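Local coordinates for 2,3-bisphosphoglycerate-independent phosphoglycerate mutase (Pyrococcus horikoshii, PDB 2ZKT), which probably interconverts 2-phosphoglycerate and 3-phosphoglycerate in glycolysis, as a metal-dependent mutase that does not need 2,3-bisphosphoglycerate, at residues G59-H64 and E74-R79; L65-Y70 and H394-I399; F81-G86 and A251-K256; A97-F102 and L224-G229; G229-I234 and A259-F264. All coordinates share one frame; numbering follows the deposited sequence.

Interaction 1: residues G59-H64 and E74-R79; sequences GSDTAH and ETYRGR. With ZN (zinc ion), chain G.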
# COMPACT_ATOMS: atom_id res chain seq x y z
N GLY B 59 15.16 -4.16 -22.35
CA GLY B 59 16.24 -4.31 -21.38
C GLY B 59 16.28 -2.98 -20.64
O GLY B 59 15.71 -1.99 -21.12
N SER B 60 16.94 -2.93 -19.49
CA SER B 60 16.99 -1.69 -18.72
C SER B 60 17.59 -0.50 -19.48
O SER B 60 17.13 0.64 -19.34
CB SER B 60 17.77 -1.91 -17.41
OG SER B 60 17.27 -1.07 -16.38
N ASP B 61 18.62 -0.75 -20.29
CA ASP B 61 19.29 0.32 -21.05
C ASP B 61 18.41 0.91 -22.17
O ASP B 61 18.27 2.13 -22.26
CB ASP B 61 20.63 -0.19 -21.61
CG ASP B 61 20.50 -1.51 -22.36
OD1 ASP B 61 19.40 -2.11 -22.36
OD2 ASP B 61 21.51 -1.97 -22.96
N THR B 62 17.83 0.04 -23.00
CA THR B 62 16.96 0.48 -24.10
C THR B 62 15.67 1.16 -23.58
O THR B 62 15.12 2.06 -24.22
CB THR B 62 16.56 -0.72 -25.02
OG1 THR B 62 15.86 -1.72 -24.24
CG2 THR B 62 17.81 -1.35 -25.66
N ALA B 63 15.19 0.72 -22.41
CA ALA B 63 13.98 1.29 -21.81
C ALA B 63 14.24 2.72 -21.38
O ALA B 63 13.35 3.58 -21.49
CB ALA B 63 13.52 0.44 -20.60
N HIS B 64 15.45 2.98 -20.88
CA HIS B 64 15.78 4.32 -20.40
C HIS B 64 16.10 5.29 -21.55
O HIS B 64 15.89 6.50 -21.46
CB HIS B 64 16.96 4.23 -19.42
CG HIS B 64 16.46 3.96 -18.02
ND1 HIS B 64 16.45 2.73 -17.44
CD2 HIS B 64 15.94 4.89 -17.09
CE1 HIS B 64 15.95 2.92 -16.19
NE2 HIS B 64 15.64 4.20 -15.96
N GLU B 74 16.49 3.05 -33.05
CA GLU B 74 17.43 3.81 -33.89
C GLU B 74 18.68 4.29 -33.17
O GLU B 74 19.74 4.46 -33.78
CB GLU B 74 16.73 5.02 -34.51
CG GLU B 74 15.46 4.70 -35.26
CD GLU B 74 15.01 5.87 -36.12
OE1 GLU B 74 15.68 6.13 -37.16
OE2 GLU B 74 14.00 6.52 -35.76
N THR B 75 18.56 4.53 -31.86
CA THR B 75 19.70 5.03 -31.08
C THR B 75 20.57 3.95 -30.44
O THR B 75 21.79 4.11 -30.33
CB THR B 75 19.21 5.98 -29.97
OG1 THR B 75 18.25 5.30 -29.15
CG2 THR B 75 18.56 7.23 -30.57
N TYR B 76 19.94 2.85 -30.01
CA TYR B 76 20.65 1.77 -29.34
C TYR B 76 21.77 1.11 -30.15
O TYR B 76 21.56 0.58 -31.25
CB TYR B 76 19.67 0.68 -28.88
CG TYR B 76 20.29 -0.31 -27.91
CD1 TYR B 76 20.82 0.13 -26.69
CD2 TYR B 76 20.31 -1.68 -28.19
CE1 TYR B 76 21.35 -0.78 -25.77
CE2 TYR B 76 20.84 -2.59 -27.27
CZ TYR B 76 21.35 -2.13 -26.07
OH TYR B 76 21.81 -3.03 -25.14
N ARG B 77 22.97 1.13 -29.57
CA ARG B 77 24.13 0.52 -30.21
C ARG B 77 24.84 -0.42 -29.22
O ARG B 77 26.07 -0.52 -29.22
CB ARG B 77 25.09 1.61 -30.72
CG ARG B 77 24.58 2.38 -31.96
CD ARG B 77 24.59 1.50 -33.20
NE ARG B 77 24.26 2.22 -34.43
CZ ARG B 77 23.04 2.66 -34.76
NH1 ARG B 77 22.00 2.45 -33.95
NH2 ARG B 77 22.85 3.29 -35.92
N GLY B 78 24.05 -1.10 -28.39
CA GLY B 78 24.62 -2.04 -27.43
C GLY B 78 24.61 -1.54 -25.99
O GLY B 78 24.33 -0.37 -25.72
N ARG B 79 24.96 -2.44 -25.06
CA ARG B 79 24.98 -2.14 -23.62
C ARG B 79 26.33 -1.70 -23.02
O ARG B 79 26.40 -0.73 -22.25
CB ARG B 79 24.48 -3.36 -22.84
CG ARG B 79 24.62 -3.21 -21.33
CD ARG B 79 23.98 -4.38 -20.56
NE ARG B 79 24.08 -4.17 -19.11
CZ ARG B 79 23.51 -4.96 -18.19
NH1 ARG B 79 22.79 -6.01 -18.56
NH2 ARG B 79 23.68 -4.68 -16.90
ZN ZN G . 15.01 -1.61 -15.26
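Thr62 sets its CG2 methyl squarely over the Tyr76 ring, and Asp61 meets the same ring at its edge. CG2 lies 3.3 Å from the centroid of the Tyr76 ring, only 4° off the ring normal. This is a CH-pi contact. The backbone N of Gly78 sits over the centre of the opposite face, so the ring is held between the methyl and a peptide. Tyr76 has CG anti to its backbone N (chi1 -167°), the setting from which the ring meets Thr62 CG2. The phenol OH donates a hydrogen bond to Asp61 OD2. The modelled length from OH to OD2 is 2.4 Å, very short and doubtful as an exact value. The carboxylate and ring planes are 81° apart, and the two side chains cross at about a right angle. OD2 also touches Arg79 CB at 3.3 Å. The extended Arg79 chain carries its guanidinium past Asp61 to a salt bridge with Glu83. Asp61 OD1 turns back and takes the N-H of Thr62 from above the carboxylate plane, at 2.7 Å. Thr62 OG1 donates to Gly59 O, 3.1 Å away. Gly59 is the N-cap of helix 60-67. Next to it, Ser60 OG binds a zinc ion at 2.6 Å, shared with Asp13, Asp346 and His347. A metal-bound hydroxyl at a helix N-terminus is characteristic of the alkaline phosphatase superfamily.

Interaction 2: residues L65-Y70 and H394-I399; sequences LSIFGY and HDIVPI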
# COMPACT_ATOMS: atom_id res chain seq x y z
N LEU B 65 16.67 4.76 -22.66
CA LEU B 65 16.85 5.64 -23.82
C LEU B 65 15.48 6.16 -24.25
O LEU B 65 15.29 7.30 -24.67
CB LEU B 65 17.46 4.85 -24.99
CG LEU B 65 18.99 4.69 -24.94
CD1 LEU B 65 19.48 3.66 -25.95
CD2 LEU B 65 19.77 5.97 -25.26
N SER B 66 14.51 5.22 -24.17
CA SER B 66 13.13 5.55 -24.53
C SER B 66 12.53 6.58 -23.56
O SER B 66 11.97 7.59 -23.97
CB SER B 66 12.32 4.25 -24.50
OG SER B 66 10.97 4.51 -24.89
N ILE B 67 12.65 6.32 -22.26
CA ILE B 67 12.14 7.22 -21.22
C ILE B 67 12.74 8.62 -21.36
O ILE B 67 12.06 9.62 -21.09
CB ILE B 67 12.47 6.66 -19.81
CG1 ILE B 67 11.71 5.34 -19.58
CG2 ILE B 67 12.13 7.69 -18.74
CD1 ILE B 67 10.18 5.45 -19.59
N PHE B 68 14.02 8.72 -21.76
CA PHE B 68 14.66 10.03 -21.91
C PHE B 68 14.22 10.78 -23.17
O PHE B 68 14.62 11.93 -23.38
CB PHE B 68 16.19 9.91 -21.89
CG PHE B 68 16.75 9.52 -20.54
CD1 PHE B 68 16.36 10.22 -19.39
CD2 PHE B 68 17.64 8.46 -20.41
CE1 PHE B 68 16.86 9.85 -18.12
CE2 PHE B 68 18.15 8.07 -19.17
CZ PHE B 68 17.76 8.77 -18.01
N GLY B 69 13.40 10.12 -24.00
CA GLY B 69 12.88 10.75 -25.22
C GLY B 69 13.44 10.28 -26.55
O GLY B 69 13.17 10.90 -27.59
N TYR B 70 14.21 9.20 -26.55
CA TYR B 70 14.80 8.70 -27.79
C TYR B 70 14.11 7.44 -28.30
O TYR B 70 13.42 6.74 -27.54
CB TYR B 70 16.29 8.41 -27.58
CG TYR B 70 17.10 9.62 -27.15
CD1 TYR B 70 17.51 10.59 -28.09
CD2 TYR B 70 17.40 9.84 -25.80
CE1 TYR B 70 18.20 11.73 -27.69
CE2 TYR B 70 18.08 10.99 -25.39
CZ TYR B 70 18.48 11.93 -26.33
OH TYR B 70 19.16 13.05 -25.92
N HIS B 394 8.93 7.13 -25.19
CA HIS B 394 9.61 8.33 -25.68
C HIS B 394 8.65 9.52 -25.93
O HIS B 394 9.03 10.56 -26.45
CB HIS B 394 10.47 8.02 -26.94
CG HIS B 394 9.70 7.29 -28.03
ND1 HIS B 394 8.70 7.87 -28.75
CD2 HIS B 394 9.86 5.97 -28.48
CE1 HIS B 394 8.28 6.92 -29.62
NE2 HIS B 394 8.95 5.78 -29.47
N ASP B 395 7.36 9.33 -25.57
CA ASP B 395 6.40 10.44 -25.60
C ASP B 395 6.40 11.25 -24.30
O ASP B 395 5.90 12.37 -24.23
CB ASP B 395 5.01 9.85 -25.85
CG ASP B 395 4.91 9.37 -27.29
OD1 ASP B 395 5.32 10.12 -28.18
OD2 ASP B 395 4.43 8.26 -27.52
N ILE B 396 6.94 10.61 -23.24
CA ILE B 396 6.81 11.16 -21.89
C ILE B 396 7.56 12.49 -21.72
O ILE B 396 7.05 13.47 -21.18
CB ILE B 396 7.36 10.13 -20.89
CG1 ILE B 396 6.46 8.89 -20.87
CG2 ILE B 396 7.36 10.72 -19.46
CD1 ILE B 396 6.98 7.83 -19.89
N VAL B 397 8.82 12.58 -22.15
CA VAL B 397 9.58 13.81 -22.00
C VAL B 397 8.94 14.95 -22.80
O VAL B 397 8.75 16.05 -22.28
CB VAL B 397 11.07 13.59 -22.40
CG1 VAL B 397 11.79 14.94 -22.56
CG2 VAL B 397 11.76 12.74 -21.32
N PRO B 398 8.58 14.69 -24.08
CA PRO B 398 7.96 15.76 -24.88
C PRO B 398 6.71 16.32 -24.21
O PRO B 398 6.49 17.54 -24.17
CB PRO B 398 7.64 15.06 -26.20
CG PRO B 398 8.79 14.09 -26.35
CD PRO B 398 8.89 13.51 -24.93
N ILE B 399 5.87 15.42 -23.67
CA ILE B 399 4.66 15.88 -23.00
C ILE B 399 5.03 16.66 -21.72
O ILE B 399 4.36 17.63 -21.35
CB ILE B 399 3.74 14.67 -22.65
CG1 ILE B 399 3.09 14.14 -23.94
CG2 ILE B 399 2.67 15.07 -21.63
CD1 ILE B 399 2.33 12.82 -23.73
O HOH W 1 10.32 10.17 -22.88
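Gly69 belongs to the Schellman motif that closes helix 60-67, and there it packs against His394, near the start of the helix that runs on to residue 403. Its positive phi (108°) turns the chain, and two backbone bonds reach back into the last helical turn, from Gly69 N to Ser66 O and from Tyr70 N to Leu65 O. Gly69 has no side chain, and its CA comes within 4.1 Å of the CA of His394. Ser66 O also receives a CA-H...O contact from His394 CA at 3.0 Å. With His394 CG between the backbone N and the carbonyl carbon (chi1 52°), the start of the ring lies near Tyr70 O, while CB rests on the same oxygen at 3.3 Å. A water joins the two backbones. It lies 2.6 Å from Ile67 O, to which it probably donates, and accepts from Val397 N at 2.9 Å. Val397 CG2 reaches the same Ile67 carbonyl oxygen, 3.1 Å away, and also lies near Phe68 O. Ile67 and Ile396 run side by side and point the same way, and their CD1 atoms meet at 4.0 Å. Much of the contact is therefore methyl and methylene groups against carbonyl oxygens, with the water as the polar bridge. Ser66 OG is hydrogen-bonded to Pro51 O and Tyr70 OH to Met236 O. Ile67 continues onto Leu9 and Ile11 of strand 6-12 in the large mixed sheet. Val397 and Tyr70 both pack on helix 238-242, Val397 against Phe238 and Trp242.

Interaction 3: residues F81-G86 and A251-K256; sequences FFEALG and AVALVK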
# COMPACT_ATOMS: atom_id res chain seq x y z
N PHE B 81 28.99 0.16 -23.54
CA PHE B 81 29.35 1.57 -23.37
C PHE B 81 28.67 2.25 -22.18
O PHE B 81 29.29 3.06 -21.48
CB PHE B 81 29.04 2.36 -24.65
CG PHE B 81 29.79 3.67 -24.76
CD1 PHE B 81 29.32 4.81 -24.12
CD2 PHE B 81 30.97 3.75 -25.52
CE1 PHE B 81 30.00 6.03 -24.23
CE2 PHE B 81 31.66 4.96 -25.64
CZ PHE B 81 31.18 6.11 -25.00
N PHE B 82 27.39 1.93 -21.97
CA PHE B 82 26.63 2.52 -20.85
C PHE B 82 27.20 2.02 -19.52
O PHE B 82 27.34 2.79 -18.55
CB PHE B 82 25.14 2.14 -20.94
CG PHE B 82 24.43 2.64 -22.17
CD1 PHE B 82 24.39 4.00 -22.47
CD2 PHE B 82 23.79 1.74 -23.03
CE1 PHE B 82 23.71 4.47 -23.59
CE2 PHE B 82 23.10 2.20 -24.16
CZ PHE B 82 23.07 3.57 -24.44
N GLU B 83 27.50 0.72 -19.46
CA GLU B 83 28.06 0.12 -18.25
C GLU B 83 29.42 0.79 -17.94
O GLU B 83 29.70 1.12 -16.78
CB GLU B 83 28.27 -1.40 -18.47
CG GLU B 83 28.12 -2.27 -17.21
CD GLU B 83 26.66 -2.48 -16.79
OE1 GLU B 83 25.85 -2.92 -17.65
OE2 GLU B 83 26.33 -2.23 -15.61
N ALA B 84 30.25 1.00 -18.97
CA ALA B 84 31.55 1.63 -18.76
C ALA B 84 31.41 3.06 -18.23
O ALA B 84 32.12 3.48 -17.32
CB ALA B 84 32.32 1.63 -20.09
N LEU B 85 30.48 3.84 -18.86
CA LEU B 85 30.27 5.21 -18.39
C LEU B 85 29.71 5.20 -16.96
O LEU B 85 29.78 6.17 -16.21
CB LEU B 85 29.22 5.91 -19.27
CG LEU B 85 29.62 6.19 -20.74
CD1 LEU B 85 28.57 7.05 -21.42
CD2 LEU B 85 30.95 6.94 -20.90
N GLY B 86 29.04 4.06 -16.63
CA GLY B 86 28.41 3.86 -15.33
C GLY B 86 29.45 3.78 -14.20
O GLY B 86 29.27 4.32 -13.11
N ALA B 251 21.78 5.30 -8.71
CA ALA B 251 22.75 4.42 -8.06
C ALA B 251 23.25 3.33 -9.01
O ALA B 251 24.46 3.16 -9.18
CB ALA B 251 22.13 3.79 -6.79
N VAL B 252 22.32 2.59 -9.62
CA VAL B 252 22.71 1.51 -10.54
C VAL B 252 23.59 2.01 -11.68
O VAL B 252 23.28 3.01 -12.34
CB VAL B 252 21.47 0.82 -11.14
CG1 VAL B 252 21.88 -0.49 -11.82
CG2 VAL B 252 20.47 0.55 -10.05
N ALA B 253 24.70 1.30 -11.90
CA ALA B 253 25.68 1.64 -12.93
C ALA B 253 25.11 1.84 -14.35
O ALA B 253 25.30 2.88 -14.98
CB ALA B 253 26.78 0.57 -12.96
N LEU B 254 24.41 0.81 -14.84
CA LEU B 254 23.84 0.86 -16.19
C LEU B 254 22.95 2.08 -16.47
O LEU B 254 23.00 2.65 -17.57
CB LEU B 254 23.07 -0.43 -16.48
CG LEU B 254 22.52 -0.57 -17.91
CD1 LEU B 254 23.65 -0.37 -18.92
CD2 LEU B 254 21.88 -1.94 -18.08
N VAL B 255 22.15 2.50 -15.49
CA VAL B 255 21.27 3.64 -15.70
C VAL B 255 22.04 4.95 -15.60
O VAL B 255 21.71 5.93 -16.30
CB VAL B 255 20.08 3.62 -14.70
CG1 VAL B 255 19.22 4.87 -14.87
CG2 VAL B 255 19.24 2.36 -14.94
N LYS B 256 23.06 4.99 -14.74
CA LYS B 256 23.88 6.20 -14.60
C LYS B 256 24.59 6.41 -15.95
O LYS B 256 24.78 7.54 -16.40
CB LYS B 256 24.94 6.02 -13.51
CG LYS B 256 24.38 5.78 -12.12
CD LYS B 256 25.49 5.42 -11.15
CE LYS B 256 26.55 6.52 -11.11
NZ LYS B 256 27.73 6.13 -10.27
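Phe82 opens the contact with its CB, which touches Leu254 CD1 at 3.5 Å. Its CG stands anti to the carbonyl carbon (chi1 -62°), and the ring leads away from residues 251-256. The ring goes on to pack against Asp61 and Leu65 of helix 60-67 and against Val258 and Ala261 further along helix 253-261. Next comes Glu83, whose chain bends at chi2 (77°) and turns CD back across Leu254. The two side chains cross at about a right angle. OE1 lies 3.6 Å from Leu254 CD1, and OE2 lies 3.9 Å from Ala253 CB. OE1 has its strong partner elsewhere, in a salt bridge to Arg79 NE. The carboxylate also sits by the first turn of helix 253-261, where the helix dipole would probably favour a negative charge. That helix follows strand 246-249 and packs beside the large mixed sheet of the alkaline phosphatase-like fold, with Val255 turned to Phe298 and His300 of strand 296-301. Helix 80-86 packs alongside it, and residues 251-256 meet it at the first turn. Leu85 O accepts a hydrogen bond from Arg260 NH1. At Gly86 the two backbones come closest, with CA atoms of Gly86 and Ala253 4.3 Å apart. Gly86 CA makes a CA-H...O contact to Ala253 O at 3.3 Å. Lys256, bent at chi3, brings NZ to 3.7 Å from Gly86 O, a loose polar approach.

Interaction 4: residues A97-F102 and L224-G229; sequences AFRVNF and LIRGAG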
# COMPACT_ATOMS: atom_id res chain seq x y z
N ALA B 97 32.87 -1.07 -25.57
CA ALA B 97 32.84 -1.59 -24.20
C ALA B 97 32.00 -2.86 -24.06
O ALA B 97 31.09 -3.11 -24.85
CB ALA B 97 32.32 -0.53 -23.26
N PHE B 98 32.32 -3.66 -23.04
CA PHE B 98 31.62 -4.92 -22.80
C PHE B 98 31.35 -5.14 -21.32
O PHE B 98 32.05 -4.60 -20.46
CB PHE B 98 32.48 -6.11 -23.26
CG PHE B 98 32.99 -6.00 -24.67
CD1 PHE B 98 34.11 -5.21 -24.96
CD2 PHE B 98 32.39 -6.73 -25.71
CE1 PHE B 98 34.63 -5.15 -26.26
CE2 PHE B 98 32.90 -6.67 -27.01
CZ PHE B 98 34.02 -5.88 -27.29
N ARG B 99 30.32 -5.94 -21.03
CA ARG B 99 30.01 -6.30 -19.64
C ARG B 99 30.75 -7.65 -19.48
O ARG B 99 30.70 -8.51 -20.37
CB ARG B 99 28.49 -6.47 -19.44
CG ARG B 99 27.83 -7.50 -20.34
CD ARG B 99 26.31 -7.33 -20.34
NE ARG B 99 25.71 -7.61 -19.03
CZ ARG B 99 25.58 -8.83 -18.51
NH1 ARG B 99 26.01 -9.89 -19.19
NH2 ARG B 99 25.02 -8.99 -17.31
N VAL B 100 31.46 -7.81 -18.37
CA VAL B 100 32.23 -9.03 -18.14
C VAL B 100 31.87 -9.78 -16.85
O VAL B 100 31.73 -9.17 -15.77
CB VAL B 100 33.75 -8.71 -18.08
CG1 VAL B 100 34.54 -10.01 -18.03
CG2 VAL B 100 34.17 -7.85 -19.28
N ASN B 101 31.76 -11.11 -16.96
CA ASN B 101 31.47 -11.95 -15.80
C ASN B 101 32.66 -12.88 -15.58
O ASN B 101 33.13 -13.52 -16.53
CB ASN B 101 30.22 -12.82 -16.04
CG ASN B 101 28.95 -12.00 -16.20
OD1 ASN B 101 28.73 -11.37 -17.25
ND2 ASN B 101 28.11 -12.00 -15.18
N PHE B 102 33.17 -12.92 -14.34
CA PHE B 102 34.27 -13.84 -14.03
C PHE B 102 33.60 -15.21 -13.96
O PHE B 102 32.53 -15.35 -13.34
CB PHE B 102 34.91 -13.51 -12.67
CG PHE B 102 35.77 -12.28 -12.68
CD1 PHE B 102 36.95 -12.25 -13.43
CD2 PHE B 102 35.39 -11.15 -11.97
CE1 PHE B 102 37.75 -11.11 -13.46
CE2 PHE B 102 36.19 -9.99 -12.00
CZ PHE B 102 37.37 -9.98 -12.75
N LEU B 224 33.76 -14.19 -19.16
CA LEU B 224 32.61 -14.22 -20.08
C LEU B 224 32.34 -12.77 -20.49
O LEU B 224 31.95 -11.95 -19.66
CB LEU B 224 31.37 -14.85 -19.43
CG LEU B 224 31.46 -16.36 -19.16
CD1 LEU B 224 30.09 -16.88 -18.72
CD2 LEU B 224 31.93 -17.10 -20.42
N ILE B 225 32.58 -12.47 -21.77
CA ILE B 225 32.42 -11.12 -22.32
C ILE B 225 31.22 -11.02 -23.25
O ILE B 225 31.09 -11.78 -24.21
CB ILE B 225 33.68 -10.70 -23.13
CG1 ILE B 225 34.95 -10.90 -22.29
CG2 ILE B 225 33.57 -9.24 -23.54
CD1 ILE B 225 36.24 -10.66 -23.06
N ARG B 226 30.35 -10.05 -22.98
CA ARG B 226 29.16 -9.86 -23.79
C ARG B 226 28.67 -8.41 -23.79
O ARG B 226 29.33 -7.52 -23.25
CB ARG B 226 28.07 -10.80 -23.28
CG ARG B 226 27.79 -10.67 -21.78
CD ARG B 226 27.05 -11.90 -21.26
NE ARG B 226 26.02 -12.35 -22.20
CZ ARG B 226 25.12 -13.31 -21.95
NH1 ARG B 226 25.11 -13.93 -20.77
NH2 ARG B 226 24.24 -13.65 -22.88
N GLY B 227 27.52 -8.19 -24.42
CA GLY B 227 26.94 -6.85 -24.47
C GLY B 227 27.83 -5.79 -25.09
O GLY B 227 27.98 -4.69 -24.53
N ALA B 228 28.43 -6.11 -26.24
CA ALA B 228 29.30 -5.16 -26.93
C ALA B 228 28.51 -3.86 -27.18
O ALA B 228 27.35 -3.90 -27.62
CB ALA B 228 29.78 -5.76 -28.27
N GLY B 229 29.13 -2.72 -26.89
CA GLY B 229 28.43 -1.46 -27.09
C GLY B 229 29.31 -0.26 -27.41
O GLY B 229 30.48 -0.18 -27.01
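Leu224 O receives two groups from the opposite strand. The N-H of Asn101 reaches it at 2.8 Å and lies in its carbonyl plane, and Val100 CA makes a CA-H...O contact with it at 3.3 Å. Leu224 N returns a bond to Asn101 O, making an antiparallel hydrogen-bonded pair. Arg99 with Arg226 and Ala97 with Gly229 form two more such pairs. Between them the register shifts by one residue, a beta bulge. Gly227 sits in it with positive phi, and Arg99 CG packs beside its backbone. Across the bulge, Phe98 CB touches Ile225 CG2 at 3.3 Å, and ring atom CE2 touches Ala228 CB at 3.5 Å. Phe98 and Ile225 both continue onto Leu192 of helix 186-203. Arg99 and Arg226 project from the face that also carries Asn101 and Leu224. They lie side by side and point the same way, with guanidinium planes 69° apart. Arg99 NH1 meets Arg226 CD at 3.1 Å, edge-on to the Arg99 guanidinium, and lies 3.9 Å from Arg226 NE. Arg79 NH1 stands near Arg99 NE as well, although Arg79 is paired with Glu83. The like charges probably raise the local positive potential. Asn101 OD1 is buried here and has no partner in the model. Strand 96-103 is bonded on its other side to strand 161-166. The contact thus forms one border of a four-stranded antiparallel sheet with helices 131-142 and 186-203 packed against it, a separate lobe beside the phosphatase-like core.

Interaction 5: residues G229-I234 and A259-F264; sequences GTYPNI and ARAVGF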
# COMPACT_ATOMS: atom_id res chain seq x y z
N GLY B 229 29.13 -2.72 -26.89
CA GLY B 229 28.43 -1.46 -27.09
C GLY B 229 29.31 -0.26 -27.41
O GLY B 229 30.48 -0.18 -27.01
N THR B 230 28.74 0.68 -28.17
CA THR B 230 29.44 1.91 -28.54
C THR B 230 28.55 3.03 -28.01
O THR B 230 27.53 2.77 -27.34
CB THR B 230 29.55 2.06 -30.09
OG1 THR B 230 28.27 2.39 -30.65
CG2 THR B 230 30.03 0.75 -30.73
N TYR B 231 28.92 4.28 -28.29
CA TYR B 231 28.11 5.41 -27.86
C TYR B 231 26.79 5.31 -28.65
O TYR B 231 26.78 4.93 -29.82
CB TYR B 231 28.83 6.72 -28.21
CG TYR B 231 28.08 7.96 -27.75
CD1 TYR B 231 28.13 8.38 -26.42
CD2 TYR B 231 27.34 8.72 -28.66
CE1 TYR B 231 27.46 9.53 -25.99
CE2 TYR B 231 26.66 9.88 -28.25
CZ TYR B 231 26.72 10.27 -26.91
OH TYR B 231 26.05 11.40 -26.50
N PRO B 232 25.65 5.66 -28.02
CA PRO B 232 24.37 5.57 -28.74
C PRO B 232 24.22 6.57 -29.90
O PRO B 232 24.69 7.71 -29.82
CB PRO B 232 23.34 5.81 -27.63
CG PRO B 232 24.05 6.77 -26.72
CD PRO B 232 25.46 6.18 -26.65
N ASN B 233 23.58 6.12 -30.98
CA ASN B 233 23.35 6.97 -32.16
C ASN B 233 22.23 7.97 -31.88
O ASN B 233 21.10 7.80 -32.35
CB ASN B 233 22.96 6.11 -33.38
CG ASN B 233 22.71 6.95 -34.63
OD1 ASN B 233 22.07 6.49 -35.59
ND2 ASN B 233 23.22 8.18 -34.64
N ILE B 234 22.54 9.01 -31.11
CA ILE B 234 21.54 10.02 -30.81
C ILE B 234 21.92 11.31 -31.52
O ILE B 234 23.10 11.67 -31.57
CB ILE B 234 21.43 10.30 -29.30
CG1 ILE B 234 22.77 10.81 -28.77
CG2 ILE B 234 21.01 9.04 -28.56
CD1 ILE B 234 22.66 11.48 -27.42
N ALA B 259 22.14 7.79 -18.63
CA ALA B 259 21.90 9.19 -18.29
C ALA B 259 23.11 10.05 -18.67
O ALA B 259 22.95 11.14 -19.23
CB ALA B 259 21.60 9.32 -16.81
N ARG B 260 24.31 9.56 -18.38
CA ARG B 260 25.54 10.31 -18.70
C ARG B 260 25.70 10.45 -20.20
O ARG B 260 26.01 11.53 -20.71
CB ARG B 260 26.78 9.62 -18.10
CG ARG B 260 27.11 10.11 -16.69
CD ARG B 260 28.13 9.24 -15.96
NE ARG B 260 28.37 9.76 -14.61
CZ ARG B 260 28.88 9.05 -13.60
NH1 ARG B 260 29.22 7.77 -13.78
NH2 ARG B 260 29.04 9.62 -12.41
N ALA B 261 25.50 9.34 -20.92
CA ALA B 261 25.62 9.36 -22.38
C ALA B 261 24.72 10.44 -23.01
O ALA B 261 25.16 11.11 -23.94
CB ALA B 261 25.28 7.98 -22.96
N VAL B 262 23.50 10.63 -22.52
CA VAL B 262 22.62 11.63 -23.12
C VAL B 262 22.81 13.05 -22.56
O VAL B 262 22.12 13.99 -22.98
CB VAL B 262 21.12 11.21 -23.05
CG1 VAL B 262 20.94 9.87 -23.75
CG2 VAL B 262 20.64 11.14 -21.60
N GLY B 263 23.75 13.19 -21.62
CA GLY B 263 24.04 14.53 -21.10
C GLY B 263 23.64 14.94 -19.70
O GLY B 263 23.72 16.13 -19.37
N PHE B 264 23.21 14.00 -18.86
CA PHE B 264 22.82 14.36 -17.49
C PHE B 264 24.02 14.45 -16.55
O PHE B 264 25.06 13.82 -16.80
CB PHE B 264 21.84 13.31 -16.93
CG PHE B 264 20.43 13.47 -17.44
CD1 PHE B 264 20.09 13.09 -18.74
CD2 PHE B 264 19.44 14.00 -16.61
CE1 PHE B 264 18.78 13.24 -19.20
CE2 PHE B 264 18.12 14.14 -17.07
CZ PHE B 264 17.79 13.77 -18.36
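Tyr231 holds its CG anti to the backbone N (chi1 -178°); from there the ring extends until its OH reaches Ala261 at the end of helix 253-261. The phenol OH donates a hydrogen bond to Ala261 O at 2.7 Å. The donor arrives with a C=O...O angle of 152°, tilted 25° from the carbonyl plane. Ring atom CE1 of Tyr231 also touches Ala261 CB at 4.0 Å. Pro232 follows closely: its CD lies 3.3 Å above the Tyr231 ring, offset toward the rim, and it is 4.1 Å from Ala261 CB. The alanine methyl is thus met by both the tyrosine ring and the proline ring. Ile234 completes the contact further along the loop, with its CD1 4.4 Å from Val262 CG1. The helix ends here in a Schellman motif. Gly263 has positive phi, Gly263 N bonds to Arg260 O, and Phe264 N bonds to Ala259 O. Phe82 and Leu85 of helix 80-86 reach the same alanine, and Lys93 makes a cation-pi contact with the Tyr231 ring. The loop that leaves strand 222-229 is thereby fastened to a helix of the core by one polar bond amid small apolar contacts. Backbone oxygens in the last turn of a helix lie beyond its regular bonding pattern. The phenol gives Ala261 O a donor at this C-terminal end, where the helix dipole would probably strengthen the bond.

The contacts run from the core out to the second lobe. Interactions 1 and 2 share helix 60-67, from its zinc-bound start to its end, with centres about 13 Å apart. Interactions 3 and 5 share helix 253-261, with centres about 10 Å apart. Interactions 1 and 5 are closest, with centres about 9 Å apart, joined by backbone contacts of Thr75 with Asn233 and Arg77 with Thr230. Interaction 4 shares Gly229 with interaction 5, and its centre lies about 27 Å from that of interaction 2. Along the chain, interactions 3, 4 and 5 fall inside the loop closed by interaction 2. The chain segments linking the two lobes thus pack beside the zinc-binding helix.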